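Phosphoribosylaminoimidazole-succinocarboxamide synthase (PDB 3U55) catalyses the ATP-dependent joining of L-aspartate to the carboxylate of a phosphoribosyl aminoimidazole, forming SAICAR in de novo purine biosynthesis. Local coordinates at residues K22-F27 / G71-N76; E81-Y86 / D185-D190; Y86-V91 / D144-I149; T204-D209 / Y224-E229. All coordinates share one frame; numbering follows the deposited sequence.

Interaction 1: residues K22-F27 / G71-N76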
# COMPACT_ATOMS: atom_id res chain seq x y z
N LYS A 22 -1.39 -33.65 -1.41
CA LYS A 22 -1.44 -33.15 -2.78
C LYS A 22 -2.85 -32.92 -3.29
O LYS A 22 -3.83 -33.38 -2.71
CB LYS A 22 -0.67 -34.10 -3.72
CG LYS A 22 -1.16 -35.54 -3.71
CD LYS A 22 -0.36 -36.44 -4.65
CE LYS A 22 1.06 -36.69 -4.16
NZ LYS A 22 1.10 -37.49 -2.89
N LEU A 23 -2.94 -32.19 -4.39
CA LEU A 23 -4.20 -31.98 -5.08
C LEU A 23 -3.97 -31.75 -6.57
O LEU A 23 -2.83 -31.68 -7.03
CB LEU A 23 -5.00 -30.82 -4.46
CG LEU A 23 -4.50 -29.37 -4.51
CD1 LEU A 23 -5.68 -28.43 -4.37
CD2 LEU A 23 -3.47 -29.10 -3.41
N ILE A 24 -5.07 -31.68 -7.32
CA ILE A 24 -4.99 -31.40 -8.75
C ILE A 24 -5.25 -29.93 -9.00
O ILE A 24 -6.23 -29.37 -8.52
CB ILE A 24 -6.01 -32.25 -9.55
CG1 ILE A 24 -5.66 -33.75 -9.48
CG2 ILE A 24 -6.13 -31.75 -11.00
CD1 ILE A 24 -4.32 -34.14 -10.11
N MET A 25 -4.34 -29.30 -9.73
CA MET A 25 -4.59 -27.97 -10.26
C MET A 25 -4.88 -28.09 -11.75
O MET A 25 -4.02 -28.54 -12.51
CB MET A 25 -3.40 -27.04 -10.01
CG MET A 25 -3.62 -25.61 -10.51
SD MET A 25 -2.30 -24.50 -9.97
CE MET A 25 -0.90 -25.14 -10.87
N GLU A 26 -6.09 -27.71 -12.13
CA GLU A 26 -6.57 -27.88 -13.51
C GLU A 26 -6.78 -26.53 -14.18
O GLU A 26 -7.47 -25.68 -13.64
CB GLU A 26 -7.86 -28.70 -13.50
CG GLU A 26 -8.49 -28.94 -14.87
CD GLU A 26 -9.85 -29.60 -14.78
OE1 GLU A 26 -10.82 -29.01 -15.29
OE2 GLU A 26 -9.94 -30.69 -14.18
N PHE A 27 -6.18 -26.35 -15.35
CA PHE A 27 -6.26 -25.09 -16.09
C PHE A 27 -7.41 -25.15 -17.10
O PHE A 27 -7.52 -26.10 -17.87
CB PHE A 27 -4.95 -24.82 -16.83
CG PHE A 27 -3.77 -24.53 -15.92
CD1 PHE A 27 -3.25 -23.25 -15.83
CD2 PHE A 27 -3.19 -25.55 -15.17
CE1 PHE A 27 -2.15 -22.98 -15.01
CE2 PHE A 27 -2.10 -25.28 -14.34
CZ PHE A 27 -1.58 -24.00 -14.26
N GLY A 71 4.00 -32.91 -10.30
CA GLY A 71 3.99 -33.55 -11.62
C GLY A 71 2.80 -33.22 -12.48
O GLY A 71 1.89 -32.48 -12.07
N VAL A 72 2.80 -33.76 -13.70
CA VAL A 72 1.68 -33.62 -14.62
C VAL A 72 0.74 -34.82 -14.51
O VAL A 72 1.19 -35.94 -14.27
CB VAL A 72 2.14 -33.43 -16.09
CG1 VAL A 72 2.78 -32.06 -16.28
CG2 VAL A 72 3.11 -34.53 -16.51
N ALA A 73 -0.55 -34.56 -14.66
CA ALA A 73 -1.57 -35.60 -14.56
C ALA A 73 -2.38 -35.67 -15.85
O ALA A 73 -3.59 -35.90 -15.82
CB ALA A 73 -2.48 -35.33 -13.37
N GLY A 74 -1.71 -35.45 -16.98
CA GLY A 74 -2.33 -35.51 -18.30
C GLY A 74 -3.30 -34.37 -18.57
O GLY A 74 -3.88 -33.80 -17.64
N GLY A 75 -3.47 -34.04 -19.85
CA GLY A 75 -4.33 -32.93 -20.25
C GLY A 75 -3.83 -31.61 -19.71
O GLY A 75 -2.66 -31.26 -19.89
N ASN A 76 -4.72 -30.87 -19.05
CA ASN A 76 -4.40 -29.57 -18.47
C ASN A 76 -4.29 -29.63 -16.95
O ASN A 76 -4.55 -28.63 -16.26
CB ASN A 76 -5.49 -28.55 -18.82
CG ASN A 76 -5.64 -28.34 -20.32
OD1 ASN A 76 -4.83 -28.82 -21.12
ND2 ASN A 76 -6.69 -27.62 -20.70
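Phe27 and Asn76 meet through their backbones: Phe27 N donates to Asn76 O at 2.9 Å, with an N-H...O angle of 173°. The same oxygen is also approached by carbon atoms. It lies in the plane of the Phe27 ring, at the edge, 3.5 Å from CD2, and it receives a CA-H...O contact from Glu26 CA. The carboxamide of Asn76 reaches back to the other polar atom of Phe27: chi1 (-60°) sets CG beside the backbone N, from where ND2 makes a weak hydrogen bond to Phe27 O at 3.3 Å. Asn76 CB comes as near to that oxygen as the nitrogen does. At the far end, Ile24 CD1 touches Ala73 CB at 3.9 Å. From the end of strand 69-72 the chain passes Ala73, turns through Gly74 and Gly75, both at positive phi, and enters strand 77-81, a beta-hairpin whose second strand pairs with 22-27 in the antiparallel four-stranded sheet. Leu23 and Met25 form backbone hydrogen bonds with Val80 and Leu78 of that strand, which separates 22-27 from 69-72. The Phe27 ring packs on Asn49, Ala50 and Ser53 of helix 45-62, and Ala73 O accepts a hydrogen bond from Arg77 NE.

Interaction 2: residues E81-Y86 / D185-D190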
# COMPACT_ATOMS: atom_id res chain seq x y z
N GLU A 81 1.54 -29.76 -4.50
CA GLU A 81 1.60 -29.95 -3.05
C GLU A 81 0.51 -29.13 -2.36
O GLU A 81 0.30 -27.97 -2.71
CB GLU A 81 2.98 -29.51 -2.58
CG GLU A 81 3.29 -29.75 -1.11
CD GLU A 81 4.66 -29.24 -0.72
OE1 GLU A 81 5.32 -28.57 -1.55
OE2 GLU A 81 5.09 -29.50 0.42
N LYS A 82 -0.18 -29.74 -1.40
CA LYS A 82 -1.11 -29.00 -0.54
C LYS A 82 -0.34 -28.09 0.42
O LYS A 82 0.65 -28.51 1.02
CB LYS A 82 -2.03 -29.95 0.25
CG LYS A 82 -3.15 -29.24 1.00
CD LYS A 82 -4.05 -30.20 1.78
CE LYS A 82 -5.25 -29.45 2.35
NZ LYS A 82 -6.11 -30.30 3.22
N LEU A 83 -0.79 -26.85 0.54
CA LEU A 83 -0.14 -25.85 1.40
C LEU A 83 -1.17 -25.09 2.21
O LEU A 83 -2.34 -25.00 1.83
CB LEU A 83 0.65 -24.84 0.56
CG LEU A 83 1.73 -25.34 -0.41
CD1 LEU A 83 2.12 -24.21 -1.36
CD2 LEU A 83 2.95 -25.88 0.32
N ASP A 84 -0.74 -24.54 3.34
CA ASP A 84 -1.50 -23.52 4.05
C ASP A 84 -1.22 -22.21 3.33
O ASP A 84 -0.13 -21.65 3.47
CB ASP A 84 -1.08 -23.44 5.52
CG ASP A 84 -1.61 -24.61 6.35
OD1 ASP A 84 -2.61 -25.24 5.95
OD2 ASP A 84 -1.03 -24.88 7.42
N MET A 85 -2.19 -21.74 2.56
CA MET A 85 -1.98 -20.61 1.66
C MET A 85 -1.98 -19.28 2.39
O MET A 85 -2.80 -19.04 3.27
CB MET A 85 -3.03 -20.60 0.54
CG MET A 85 -2.89 -21.74 -0.48
SD MET A 85 -1.35 -21.75 -1.43
CE MET A 85 -1.56 -20.22 -2.37
N TYR A 86 -1.05 -18.40 2.01
CA TYR A 86 -1.13 -17.00 2.45
C TYR A 86 -2.21 -16.29 1.64
O TYR A 86 -2.31 -16.51 0.42
CB TYR A 86 0.20 -16.28 2.24
CG TYR A 86 1.32 -16.74 3.14
CD1 TYR A 86 1.37 -16.32 4.48
CD2 TYR A 86 2.33 -17.58 2.67
CE1 TYR A 86 2.40 -16.73 5.32
CE2 TYR A 86 3.36 -18.00 3.50
CZ TYR A 86 3.39 -17.57 4.82
OH TYR A 86 4.42 -17.98 5.64
N ASP A 185 8.22 -24.16 5.71
CA ASP A 185 8.92 -23.47 4.62
C ASP A 185 7.92 -22.77 3.69
O ASP A 185 6.81 -23.26 3.48
CB ASP A 185 9.76 -24.44 3.78
CG ASP A 185 10.95 -25.00 4.55
OD1 ASP A 185 11.36 -26.14 4.25
OD2 ASP A 185 11.48 -24.31 5.45
N ILE A 186 8.35 -21.65 3.12
CA ILE A 186 7.50 -20.87 2.23
C ILE A 186 7.68 -21.34 0.79
O ILE A 186 8.80 -21.36 0.26
CB ILE A 186 7.77 -19.35 2.40
CG1 ILE A 186 7.46 -18.94 3.84
CG2 ILE A 186 6.96 -18.53 1.38
CD1 ILE A 186 7.90 -17.54 4.22
N VAL A 187 6.56 -21.72 0.19
CA VAL A 187 6.54 -22.41 -1.10
C VAL A 187 5.73 -21.62 -2.13
O VAL A 187 4.61 -21.19 -1.85
CB VAL A 187 5.94 -23.83 -0.92
CG1 VAL A 187 5.87 -24.57 -2.24
CG2 VAL A 187 6.76 -24.64 0.10
N LEU A 188 6.31 -21.45 -3.31
CA LEU A 188 5.64 -20.78 -4.43
C LEU A 188 4.50 -21.65 -4.96
O LEU A 188 4.71 -22.84 -5.26
CB LEU A 188 6.64 -20.48 -5.54
CG LEU A 188 6.09 -19.71 -6.74
CD1 LEU A 188 5.52 -18.39 -6.28
CD2 LEU A 188 7.17 -19.50 -7.80
N ALA A 189 3.31 -21.06 -5.09
CA ALA A 189 2.11 -21.81 -5.49
C ALA A 189 1.46 -21.22 -6.74
O ALA A 189 2.15 -20.62 -7.57
CB ALA A 189 1.12 -21.87 -4.32
N ASP A 190 0.14 -21.42 -6.88
CA ASP A 190 -0.63 -20.91 -8.02
C ASP A 190 0.01 -21.28 -9.37
O ASP A 190 0.43 -22.43 -9.56
CB ASP A 190 -0.90 -19.39 -7.88
CG ASP A 190 -2.05 -18.91 -8.77
OD1 ASP A 190 -1.83 -18.01 -9.61
OD2 ASP A 190 -3.17 -19.44 -8.65
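Residues 81-86 link the four-stranded antiparallel sheet to strand 84-93 of the larger antiparallel sheet, and here they pack by side chains alone against the short strand 186-188 of that larger sheet. Leu83 and Val187 form the middle of the contact, their side chains crossing at about a right angle. Both methyls of Leu83 straddle the branch point of Val187, CD2 lying 3.8 Å and CD1 3.9 Å from Val187 CB. Leu83 CD1 also touches Ala189 CB, so one leucine bridges two residues whose CB atoms point its way. An alanine at Leu83 would lack the two methyls that straddle Val187 CB and would probably open a gap beside Ala189. On the Glu81 side, the carboxylate oxygen OE1 comes to 4.1 Å from Val187 CG1. Beyond Leu83, the Tyr86 and Ile186 side chains cross at about a right angle, with Ile186 CG1 3.7 Å from Tyr86 OH; that hydroxyl is hydrogen-bonded to Glu145 of helix 143-165, on which Ile186 also packs. Met85 starts off to one side, but its chain folds back through two bends, chi2 (-63°) setting SD and chi3 (-66°) setting CE, and the CE methyl ends 3.7 Å from Ala189 CB.

Interaction 3: residues Y86-V91 / D144-I149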
# COMPACT_ATOMS: atom_id res chain seq x y z
N TYR A 86 -1.05 -18.40 2.01
CA TYR A 86 -1.13 -17.00 2.45
C TYR A 86 -2.21 -16.29 1.64
O TYR A 86 -2.31 -16.51 0.42
CB TYR A 86 0.20 -16.28 2.24
CG TYR A 86 1.32 -16.74 3.14
CD1 TYR A 86 1.37 -16.32 4.48
CD2 TYR A 86 2.33 -17.58 2.67
CE1 TYR A 86 2.40 -16.73 5.32
CE2 TYR A 86 3.36 -18.00 3.50
CZ TYR A 86 3.39 -17.57 4.82
OH TYR A 86 4.42 -17.98 5.64
N PRO A 87 -2.99 -15.42 2.29
CA PRO A 87 -4.02 -14.65 1.59
C PRO A 87 -3.39 -13.45 0.86
O PRO A 87 -3.82 -12.32 1.06
CB PRO A 87 -4.95 -14.19 2.71
CG PRO A 87 -4.09 -14.09 3.90
CD PRO A 87 -2.99 -15.13 3.74
N LEU A 88 -2.38 -13.72 0.04
CA LEU A 88 -1.62 -12.67 -0.64
C LEU A 88 -1.52 -12.89 -2.14
O LEU A 88 -1.45 -14.02 -2.61
CB LEU A 88 -0.20 -12.57 -0.09
CG LEU A 88 0.05 -12.28 1.39
CD1 LEU A 88 1.54 -12.46 1.71
CD2 LEU A 88 -0.44 -10.88 1.77
N GLU A 89 -1.51 -11.78 -2.87
CA GLU A 89 -0.99 -11.76 -4.23
C GLU A 89 0.25 -10.86 -4.20
O GLU A 89 0.20 -9.73 -3.72
CB GLU A 89 -2.04 -11.24 -5.21
CG GLU A 89 -3.18 -12.24 -5.43
CD GLU A 89 -4.34 -11.68 -6.24
OE1 GLU A 89 -5.36 -12.39 -6.36
OE2 GLU A 89 -4.24 -10.54 -6.76
N VAL A 90 1.37 -11.40 -4.66
CA VAL A 90 2.65 -10.70 -4.59
C VAL A 90 3.03 -10.32 -6.01
O VAL A 90 3.23 -11.18 -6.86
CB VAL A 90 3.75 -11.57 -3.94
CG1 VAL A 90 5.08 -10.80 -3.83
CG2 VAL A 90 3.30 -12.05 -2.56
N VAL A 91 3.09 -9.01 -6.27
CA VAL A 91 3.34 -8.52 -7.62
C VAL A 91 4.75 -7.91 -7.71
O VAL A 91 5.09 -7.02 -6.94
CB VAL A 91 2.26 -7.50 -8.04
CG1 VAL A 91 2.52 -6.98 -9.44
CG2 VAL A 91 0.84 -8.12 -7.93
N ASP A 144 9.25 -11.43 9.41
CA ASP A 144 10.20 -12.41 8.88
C ASP A 144 9.61 -13.18 7.69
O ASP A 144 10.29 -13.42 6.69
CB ASP A 144 10.69 -13.39 9.97
CG ASP A 144 11.75 -14.37 9.45
OD1 ASP A 144 12.85 -13.92 9.08
OD2 ASP A 144 11.47 -15.59 9.41
N GLU A 145 8.34 -13.57 7.81
CA GLU A 145 7.66 -14.24 6.70
C GLU A 145 7.54 -13.33 5.48
O GLU A 145 7.80 -13.75 4.35
CB GLU A 145 6.27 -14.71 7.12
CG GLU A 145 6.28 -15.99 7.95
CD GLU A 145 4.93 -16.24 8.59
OE1 GLU A 145 4.59 -15.53 9.56
OE2 GLU A 145 4.21 -17.13 8.12
N ILE A 146 7.14 -12.08 5.71
CA ILE A 146 7.06 -11.11 4.62
C ILE A 146 8.41 -10.92 3.93
O ILE A 146 8.48 -10.92 2.71
CB ILE A 146 6.48 -9.77 5.09
CG1 ILE A 146 4.98 -9.93 5.39
CG2 ILE A 146 6.69 -8.68 4.02
CD1 ILE A 146 4.12 -10.28 4.16
N LYS A 147 9.47 -10.76 4.72
CA LYS A 147 10.82 -10.60 4.17
C LYS A 147 11.24 -11.80 3.33
O LYS A 147 11.77 -11.63 2.22
CB LYS A 147 11.85 -10.32 5.26
CG LYS A 147 11.85 -8.88 5.75
CD LYS A 147 12.71 -8.73 7.00
CE LYS A 147 12.77 -7.27 7.46
NZ LYS A 147 13.39 -7.16 8.81
N LYS A 148 10.98 -13.01 3.84
CA LYS A 148 11.27 -14.24 3.09
C LYS A 148 10.50 -14.31 1.77
O LYS A 148 11.05 -14.68 0.73
CB LYS A 148 10.96 -15.49 3.93
CG LYS A 148 12.03 -15.82 4.98
CD LYS A 148 11.62 -17.04 5.80
CE LYS A 148 12.82 -17.64 6.55
NZ LYS A 148 13.52 -16.63 7.40
N ILE A 149 9.22 -13.94 1.83
CA ILE A 149 8.36 -13.91 0.64
C ILE A 149 8.90 -12.96 -0.43
O ILE A 149 8.99 -13.33 -1.60
CB ILE A 149 6.89 -13.56 1.01
CG1 ILE A 149 6.21 -14.76 1.69
CG2 ILE A 149 6.10 -13.13 -0.22
CD1 ILE A 149 4.95 -14.39 2.50
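The ring of Tyr86 has Ile149 CD1 over one face and Glu145 OE2 at its edge, in plane. The methyl sits above the ring centre, 4.1 Å from the centroid and nearly on the ring normal, a CH-pi contact. At the hydroxyl end, Tyr86 OH donates a short hydrogen bond to Glu145 OE2, 2.6 Å long, which meets the anti side of the carboxylate, 20° out of its plane. Ring and carboxylate planes are 62° apart. Glu145 OE2 has a second partner in a salt bridge with Lys180, and OE1 bonds Ser142 OG, so both oxygens are held and the carboxylate is unlikely to turn freely; the nearby lysine probably favours its charged form. A phenylalanine in place of Tyr86 would probably keep the methyl over the ring but leave Glu145 OE2 without its hydroxyl donor. Beyond the ring, Ile149 continues the contact: CD1 also meets Leu88 CD1 at 4.0 Å, and CG2, anti to the backbone N, meets Val90 CG2 at 3.8 Å. Leu88 CD1 reaches Ile146 CD1 as well, at 4.2 Å. Leu88 and Val90 are two apart on the strand and present the same side to the helix. Strand 88-91 and helix 144-149 run 43° apart with their axes 11.6 Å from each other at closest approach, helix 143-165 packing on a face of the larger antiparallel sheet, an alpha+beta layering within the SAICAR synthetase-like fold.

Interaction 4: residues T204-D209 / Y224-E229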
# COMPACT_ATOMS: atom_id res chain seq x y z
N THR A 204 9.45 -5.30 -30.55
CA THR A 204 8.29 -4.45 -30.85
C THR A 204 7.55 -3.85 -29.64
O THR A 204 6.74 -2.93 -29.80
CB THR A 204 7.25 -5.23 -31.71
OG1 THR A 204 6.71 -6.31 -30.94
CG2 THR A 204 7.91 -5.78 -32.97
N LYS A 205 7.82 -4.37 -28.44
CA LYS A 205 7.13 -3.95 -27.21
C LYS A 205 5.65 -4.35 -27.14
O LYS A 205 4.93 -3.86 -26.27
CB LYS A 205 7.26 -2.44 -26.95
CG LYS A 205 8.45 -1.99 -26.12
CD LYS A 205 9.69 -1.81 -26.96
CE LYS A 205 10.74 -2.86 -26.64
NZ LYS A 205 11.68 -2.38 -25.59
N ARG A 206 5.20 -5.23 -28.03
CA ARG A 206 3.79 -5.62 -28.03
C ARG A 206 3.50 -6.73 -27.02
O ARG A 206 4.36 -7.59 -26.74
CB ARG A 206 3.29 -5.97 -29.44
CG ARG A 206 3.49 -7.40 -29.87
CD ARG A 206 2.95 -7.60 -31.29
NE ARG A 206 2.18 -8.84 -31.41
CZ ARG A 206 2.70 -10.04 -31.66
NH1 ARG A 206 4.01 -10.19 -31.83
NH2 ARG A 206 1.91 -11.10 -31.75
N SER A 207 2.28 -6.70 -26.48
CA SER A 207 1.84 -7.61 -25.42
C SER A 207 1.68 -9.03 -25.94
O SER A 207 1.05 -9.25 -26.98
CB SER A 207 0.52 -7.13 -24.82
OG SER A 207 0.68 -5.91 -24.12
N LEU A 208 2.26 -9.98 -25.21
CA LEU A 208 2.08 -11.39 -25.49
C LEU A 208 1.56 -12.06 -24.22
O LEU A 208 2.19 -12.96 -23.67
CB LEU A 208 3.40 -12.01 -25.95
CG LEU A 208 3.98 -11.52 -27.29
CD1 LEU A 208 5.39 -12.03 -27.50
CD2 LEU A 208 3.07 -11.93 -28.45
N ASP A 209 0.40 -11.58 -23.76
CA ASP A 209 -0.15 -11.92 -22.46
C ASP A 209 -1.64 -11.58 -22.39
O ASP A 209 -2.26 -11.25 -23.41
CB ASP A 209 0.60 -11.18 -21.35
CG ASP A 209 0.63 -9.66 -21.56
OD1 ASP A 209 1.68 -9.04 -21.32
OD2 ASP A 209 -0.40 -9.10 -21.99
N TYR A 224 -0.46 -16.27 -26.99
CA TYR A 224 -0.01 -17.29 -26.03
C TYR A 224 0.78 -18.40 -26.73
O TYR A 224 1.72 -18.95 -26.14
CB TYR A 224 -1.21 -17.89 -25.27
CG TYR A 224 -1.79 -17.05 -24.15
CD1 TYR A 224 -1.90 -15.65 -24.26
CD2 TYR A 224 -2.28 -17.65 -22.99
CE1 TYR A 224 -2.46 -14.88 -23.24
CE2 TYR A 224 -2.83 -16.89 -21.96
CZ TYR A 224 -2.93 -15.51 -22.09
OH TYR A 224 -3.47 -14.77 -21.07
N LYS A 225 0.40 -18.72 -27.96
CA LYS A 225 1.15 -19.68 -28.78
C LYS A 225 2.55 -19.16 -29.07
O LYS A 225 3.52 -19.92 -29.01
CB LYS A 225 0.44 -19.95 -30.12
CG LYS A 225 -0.73 -20.92 -30.05
CD LYS A 225 -1.40 -21.02 -31.42
CE LYS A 225 -2.43 -22.13 -31.46
NZ LYS A 225 -3.10 -22.21 -32.79
N GLU A 226 2.64 -17.87 -29.39
CA GLU A 226 3.90 -17.22 -29.74
C GLU A 226 4.88 -17.32 -28.57
O GLU A 226 6.05 -17.67 -28.77
CB GLU A 226 3.66 -15.76 -30.13
CG GLU A 226 4.30 -15.35 -31.45
CD GLU A 226 5.67 -14.71 -31.29
OE1 GLU A 226 6.68 -15.36 -31.63
OE2 GLU A 226 5.73 -13.55 -30.83
N ILE A 227 4.40 -17.03 -27.37
CA ILE A 227 5.17 -17.21 -26.14
C ILE A 227 5.65 -18.65 -26.01
O ILE A 227 6.84 -18.90 -25.80
CB ILE A 227 4.34 -16.82 -24.87
CG1 ILE A 227 4.17 -15.30 -24.79
CG2 ILE A 227 5.00 -17.35 -23.59
CD1 ILE A 227 5.46 -14.51 -24.50
N TYR A 228 4.72 -19.60 -26.17
CA TYR A 228 5.04 -21.01 -26.06
C TYR A 228 6.11 -21.43 -27.08
O TYR A 228 7.05 -22.14 -26.73
CB TYR A 228 3.78 -21.88 -26.21
CG TYR A 228 4.04 -23.37 -26.14
CD1 TYR A 228 4.40 -24.09 -27.28
CD2 TYR A 228 3.92 -24.07 -24.94
CE1 TYR A 228 4.65 -25.46 -27.23
CE2 TYR A 228 4.16 -25.44 -24.88
CZ TYR A 228 4.52 -26.13 -26.03
OH TYR A 228 4.76 -27.48 -25.99
N GLU A 229 5.95 -20.97 -28.32
CA GLU A 229 6.87 -21.30 -29.41
C GLU A 229 8.26 -20.74 -29.17
O GLU A 229 9.26 -21.42 -29.39
CB GLU A 229 6.33 -20.81 -30.75
CG GLU A 229 5.16 -21.62 -31.29
CD GLU A 229 4.52 -21.01 -32.53
OE1 GLU A 229 5.25 -20.39 -33.34
OE2 GLU A 229 3.29 -21.16 -32.70
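Leu208 and Ile227 form the apolar centre of the contact between the loop 204-209 and helix 220-232. Leu208 has CG anti to its carbonyl carbon (chi1 -66°), which puts CG beside its backbone N; CB faces the helix and meets Ile227 CD1 at 3.5 Å. Ile227 CG1 also lies 3.3 Å from Leu208 O. The Leu208 methyls reach further, CD1 coming to 3.7 Å from Glu226 OE2. CD2 of the same leucine lies 3.5 Å above one face of the Arg206 guanidinium, offset toward its rim, so the leucine is wedged between an arginine and a glutamate. The Glu226 chain bends at chi2 (-95°), which sets the position of CD, and its side chain crosses that of Arg206 at about a right angle. The guanidinium and carboxylate lie in nearly parallel planes, 13° apart, but the ion pair between Arg206 NH1 and Glu226 OE2 is long, at 3.9 Å. Glu226 OE2 has a stronger partner in Arg230, one turn along the helix. At the Asp209 end of the loop, Tyr224 CE1 comes to 3.5 Å from Asp209 C, with Asp209 O at the ring's edge, in plane; the Tyr224 hydroxyl bonds Asp195, and Asp209 bonds Phe199 N and, as a cap, Asp211 N. With no hydrogen bond across it, the contact rests on apolar packing; the buried Leu208 O, without a partner, is probably a small cost, and the long ion pair likely adds only a modest pull.

Overall arrangement
Interactions 1, 2 and 3 follow one another from the four-stranded antiparallel sheet into the larger one. Interactions 1 and 2, with centres about 16 Å apart, touch through Leu23 against Lys82 and Met25 against Asp190. Interactions 2 and 3, about 11 Å apart, share Tyr86 and strand 84-93, and Ile186 packs on the helix of interaction 3; along the chain, interaction 3 is nested inside the loop that interaction 2 closes. Interaction 4 comes last in sequence, about 28 Å from interactions 2 and 3 and across the chain's centre from them. Interactions 1 to 3 thus form a connected run from the smaller sheet to helix 143-165, while interaction 4 packs loop 204-209 on helix 220-232.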